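Local structure of putative pyrroline carboxylate reductase (Streptococcus pyogenes, 2AHR) at the interface of chains A and B. The protein catalyses the NAD(P)H-dependent reduction of 1-pyrroline-5-carboxylate to L-proline, the last step of proline biosynthesis. Sequence-based numbering; all coordinates share one arbitrary frame. Chains: chain A/B, putative pyrroline carboxylate reductase.

Contact 1: the interface of chains A and B. Residues chain A 204, 207, 210, 218; chain B 115-116, 118-119, 173.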
# COMPACT_ATOMS: atom_id res chain seq x y z
N SER A 204 -26.40 -14.59 16.67
CA SER A 204 -26.09 -14.84 15.26
C SER A 204 -25.56 -16.24 15.07
O SER A 204 -25.93 -16.94 14.13
CB SER A 204 -25.05 -13.82 14.75
OG SER A 204 -25.66 -12.56 14.64
N ASN A 207 -28.27 -18.78 15.66
CA ASN A 207 -29.08 -18.86 14.43
C ASN A 207 -28.39 -19.71 13.35
O ASN A 207 -28.99 -20.62 12.79
CB ASN A 207 -29.43 -17.45 13.91
CG ASN A 207 -30.67 -17.44 13.00
OD1 ASN A 207 -31.09 -16.37 12.53
ND2 ASN A 207 -31.25 -18.59 12.75
N THR A 210 -28.38 -23.64 14.36
CA THR A 210 -29.64 -24.36 14.30
C THR A 210 -30.23 -24.33 12.90
O THR A 210 -31.18 -25.02 12.62
CB THR A 210 -30.67 -23.81 15.32
OG1 THR A 210 -30.82 -22.39 15.15
CG2 THR A 210 -30.19 -24.09 16.76
N PHE A 218 -27.17 -16.43 4.84
CA PHE A 218 -27.56 -15.39 5.80
C PHE A 218 -27.12 -13.99 5.35
O PHE A 218 -27.88 -13.01 5.45
CB PHE A 218 -26.94 -15.68 7.17
CG PHE A 218 -27.70 -16.69 7.99
CD1 PHE A 218 -28.85 -16.32 8.70
CD2 PHE A 218 -27.26 -18.02 8.08
CE1 PHE A 218 -29.56 -17.25 9.47
CE2 PHE A 218 -27.96 -18.96 8.85
CZ PHE A 218 -29.10 -18.58 9.54
N MSE B 115 -31.80 -10.10 12.13
CA MSE B 115 -32.31 -11.37 11.57
C MSE B 115 -32.46 -12.47 12.61
O MSE B 115 -33.09 -13.48 12.34
CB MSE B 115 -31.42 -11.85 10.42
CG MSE B 115 -32.10 -12.83 9.40
SE MSE B 115 -33.59 -12.21 8.53
CE MSE B 115 -32.99 -10.76 7.69
N ASN B 116 -31.86 -12.27 13.79
CA ASN B 116 -31.98 -13.22 14.90
C ASN B 116 -33.37 -13.22 15.52
O ASN B 116 -33.70 -14.06 16.39
CB ASN B 116 -30.88 -12.94 15.91
CG ASN B 116 -29.49 -13.08 15.28
OD1 ASN B 116 -29.28 -13.94 14.44
ND2 ASN B 116 -28.57 -12.22 15.65
N GLN B 118 -35.57 -14.37 13.88
CA GLN B 118 -35.93 -15.71 13.40
C GLN B 118 -35.95 -16.75 14.50
O GLN B 118 -36.73 -17.72 14.45
CB GLN B 118 -34.97 -16.20 12.31
CG GLN B 118 -35.17 -15.53 10.96
CD GLN B 118 -34.22 -16.07 9.89
OE1 GLN B 118 -34.52 -16.01 8.69
NE2 GLN B 118 -33.07 -16.57 10.30
N ILE B 119 -35.07 -16.58 15.48
CA ILE B 119 -35.03 -17.49 16.63
C ILE B 119 -35.40 -16.79 17.93
O ILE B 119 -35.03 -17.24 19.01
CB ILE B 119 -33.63 -18.16 16.80
CG1 ILE B 119 -32.54 -17.09 16.99
CG2 ILE B 119 -33.35 -19.12 15.64
CD1 ILE B 119 -31.14 -17.61 17.42
N TYR B 173 -21.00 -13.17 10.29
CA TYR B 173 -20.94 -14.32 9.38
C TYR B 173 -19.78 -14.26 8.38
O TYR B 173 -19.23 -15.29 8.00
CB TYR B 173 -22.27 -14.47 8.63
CG TYR B 173 -23.47 -14.77 9.53
CD1 TYR B 173 -23.39 -15.74 10.54
CD2 TYR B 173 -24.68 -14.08 9.36
CE1 TYR B 173 -24.49 -16.01 11.39
CE2 TYR B 173 -25.79 -14.33 10.20
CZ TYR B 173 -25.68 -15.30 11.20
OH TYR B 173 -26.77 -15.56 12.01
O HOH W 1 -29.13 -14.28 11.90

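Contact 2: the interface of chains A and B. Residues chain A 115, 166-167, 169-170, 173; chain B 204, 218, 222.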
# COMPACT_ATOMS: atom_id res chain seq x y z
N MSE A 115 -10.35 -21.62 26.11
CA MSE A 115 -10.68 -20.97 27.40
C MSE A 115 -12.16 -21.12 27.81
O MSE A 115 -12.54 -20.87 28.98
CB MSE A 115 -10.27 -19.48 27.35
CG MSE A 115 -10.03 -18.80 28.75
SE MSE A 115 -8.87 -19.60 29.91
CE MSE A 115 -7.33 -19.60 29.00
N GLY A 166 -8.61 -23.23 19.45
CA GLY A 166 -7.78 -22.91 20.61
C GLY A 166 -7.37 -21.44 20.69
O GLY A 166 -7.51 -20.80 21.75
N SER A 167 -6.88 -20.93 19.57
CA SER A 167 -6.49 -19.54 19.45
C SER A 167 -7.63 -18.62 19.10
O SER A 167 -7.60 -17.47 19.48
CB SER A 167 -5.42 -19.40 18.36
OG SER A 167 -4.24 -20.08 18.75
N PRO A 169 -10.71 -17.89 20.07
CA PRO A 169 -11.41 -17.02 21.02
C PRO A 169 -10.78 -15.63 21.13
O PRO A 169 -11.50 -14.65 21.26
CB PRO A 169 -11.30 -17.77 22.35
CG PRO A 169 -11.30 -19.20 21.94
CD PRO A 169 -10.45 -19.23 20.65
N ALA A 170 -9.45 -15.55 21.07
CA ALA A 170 -8.77 -14.25 21.13
C ALA A 170 -9.09 -13.39 19.90
O ALA A 170 -9.23 -12.16 20.02
CB ALA A 170 -7.26 -14.45 21.26
N TYR A 173 -12.59 -12.22 20.23
CA TYR A 173 -12.65 -11.11 21.19
C TYR A 173 -12.10 -9.80 20.61
O TYR A 173 -12.62 -8.72 20.88
CB TYR A 173 -11.99 -11.47 22.53
CG TYR A 173 -12.71 -12.57 23.32
CD1 TYR A 173 -14.09 -12.55 23.49
CD2 TYR A 173 -12.00 -13.63 23.88
CE1 TYR A 173 -14.75 -13.56 24.20
CE2 TYR A 173 -12.66 -14.66 24.58
CZ TYR A 173 -14.03 -14.61 24.75
OH TYR A 173 -14.66 -15.61 25.45
N SER B 204 -17.47 -18.55 23.23
CA SER B 204 -16.68 -17.35 23.53
C SER B 204 -17.57 -16.18 23.92
O SER B 204 -17.35 -15.54 24.96
CB SER B 204 -15.85 -16.92 22.30
OG SER B 204 -14.86 -17.88 22.01
N PHE B 218 -9.64 -11.19 28.48
CA PHE B 218 -9.66 -12.54 27.91
C PHE B 218 -8.47 -12.76 26.96
O PHE B 218 -7.78 -13.80 27.00
CB PHE B 218 -10.97 -12.78 27.16
CG PHE B 218 -12.10 -13.27 28.03
CD1 PHE B 218 -12.20 -14.62 28.36
CD2 PHE B 218 -13.06 -12.39 28.53
CE1 PHE B 218 -13.26 -15.08 29.17
CE2 PHE B 218 -14.12 -12.83 29.32
CZ PHE B 218 -14.22 -14.18 29.64
N ILE B 222 -5.70 -15.83 27.05
CA ILE B 222 -5.54 -16.78 25.95
C ILE B 222 -4.11 -16.74 25.32
O ILE B 222 -3.63 -17.75 24.78
CB ILE B 222 -6.69 -16.55 24.91
CG1 ILE B 222 -8.05 -16.93 25.53
CG2 ILE B 222 -6.46 -17.34 23.62
CD1 ILE B 222 -9.25 -16.15 24.98

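Contact 1: the interface of chains A and B
Helices 190-210 and 215-222 of chain A meet the 3-10 helix 115-119 and helix 158-185 of chain B, with A:Ser204 and A:Asn207 touching B:Tyr173, B:Asn116, B:Gln118 and B:Ile119. The patch belongs to the dimer interface of the pyrroline-5-carboxylate reductase family, in which a helical C-terminal domain intertwines with its partner beside the Rossmann domains. B:Tyr173 reaches the helix backbone: its phenol OH donates to the carbonyl O of A:Ser204 at 2.7 Å. The hydroxyl comes in tilted 24° from the carbonyl plane, while the acceptor lies at the edge of the tyrosine ring and in its plane. On the same serine, the side chain accepts from an amide, B:Asn116 ND2 to A:Ser204 OG, 3.1 Å. This bond is nearly straight (171° at H) and runs in the amide plane. The other end of that amide, B:Asn116 OD1, meets water 1 at 2.6 Å, so both ends of the amide have partners, which should hold its orientation. The water also contacts B:Tyr173 OH at 2.7 Å and A:Asn207 OD1 at 2.9 Å, joining three polar side chains from both subunits. A:Asn207 points its amide away from its own backbone N (chi1 -158°) and across to chain B. Besides the water, its OD1 accepts from B:Gln118 NE2 at 3.0 Å, through a lone pair in the carbonyl plane, although the bond is bent at the hydrogen. The glutamine chain is extended beyond CG, and the two amides stand nearly perpendicular. B:Ile119 packs against the same asparagine with two branches, CD1 at the backbone N and CG2 at ND2, the latter 3.6 Å away. Over the face of the B:Tyr173 ring opposite A:Ser204 CB, A:Phe218 CB sits 3.5 Å from B:Tyr173 CE2, and the tyrosine hydroxyl lies over the rim of the phenylalanine ring.

Contact 2: the interface of chains A and B
A:Tyr173 and A:Pro169 of helix 158-185, with selenomethionine A:Met115 of the 3-10 helix 115-119, touch B:Ser204 of helix 190-210 and B:Phe218 and B:Ile222 of helix 215-222. This part of the dimer interface is mainly apolar. A polar link is the hydrogen bond from A:Tyr173 OH to the carbonyl O of B:Ser204, 2.7 Å, the symmetry counterpart of the tyrosine-serine bond made with the chains exchanged. B:Ser204 OG also stands 3.6 Å from A:Pro169 CB.

The apolar contacts gather round B:Ile222, which sends each branch to a different neighbour. Its chi1 of -67° sets CG2 opposite the backbone N and toward the helix of chain A, where it lies 3.8 Å from A:Ala170 CB. CG1 lies 3.8 Å from A:Met115 CB, so the isoleucine is wedged between the 3-10 helix and the long helix of one subunit. Its terminal CD1 lies 3.7 Å from A:Pro169 CB. The same methyl comes in the plane of the tyrosine ring, at its edge, 3.7 Å from A:Tyr173 CE2, and the two side chains run roughly at right angles. The serine carbonyl O is likewise at the edge of that ring and in its plane.

Between the aromatic residues the approach, again a symmetry counterpart, is oblique and not a parallel stack. B:Phe218 CB and B:Ser204 CB flank the tyrosine ring from opposite faces, the serine carbon toward the hydroxyl end, and together should limit its turning. B:Phe218 CB lies over its face toward the CD2/CE2 rim, 3.5 Å from A:Tyr173 CD2.

Contacts 1 and 2 lie about 22 Å apart, between their C-alpha centres, in one two-fold symmetric interface. Both use positions 115, 173, 204 and 218, with the chains exchanged: chain A gives helices 190-210 and 215-222 to contact 1, whereas chain B gives them to contact 2. Contact 1 displays the polar side around A:Asn207 and contact 2 the apolar side around B:Ile222; by symmetry each side recurs at the other site. Such reciprocity, with helix 158-185 of each chain packing on helices 190-210 and 215-222 of the other, suits an intertwined dimer, and the deposited ten-chain assembly could be built from five of them.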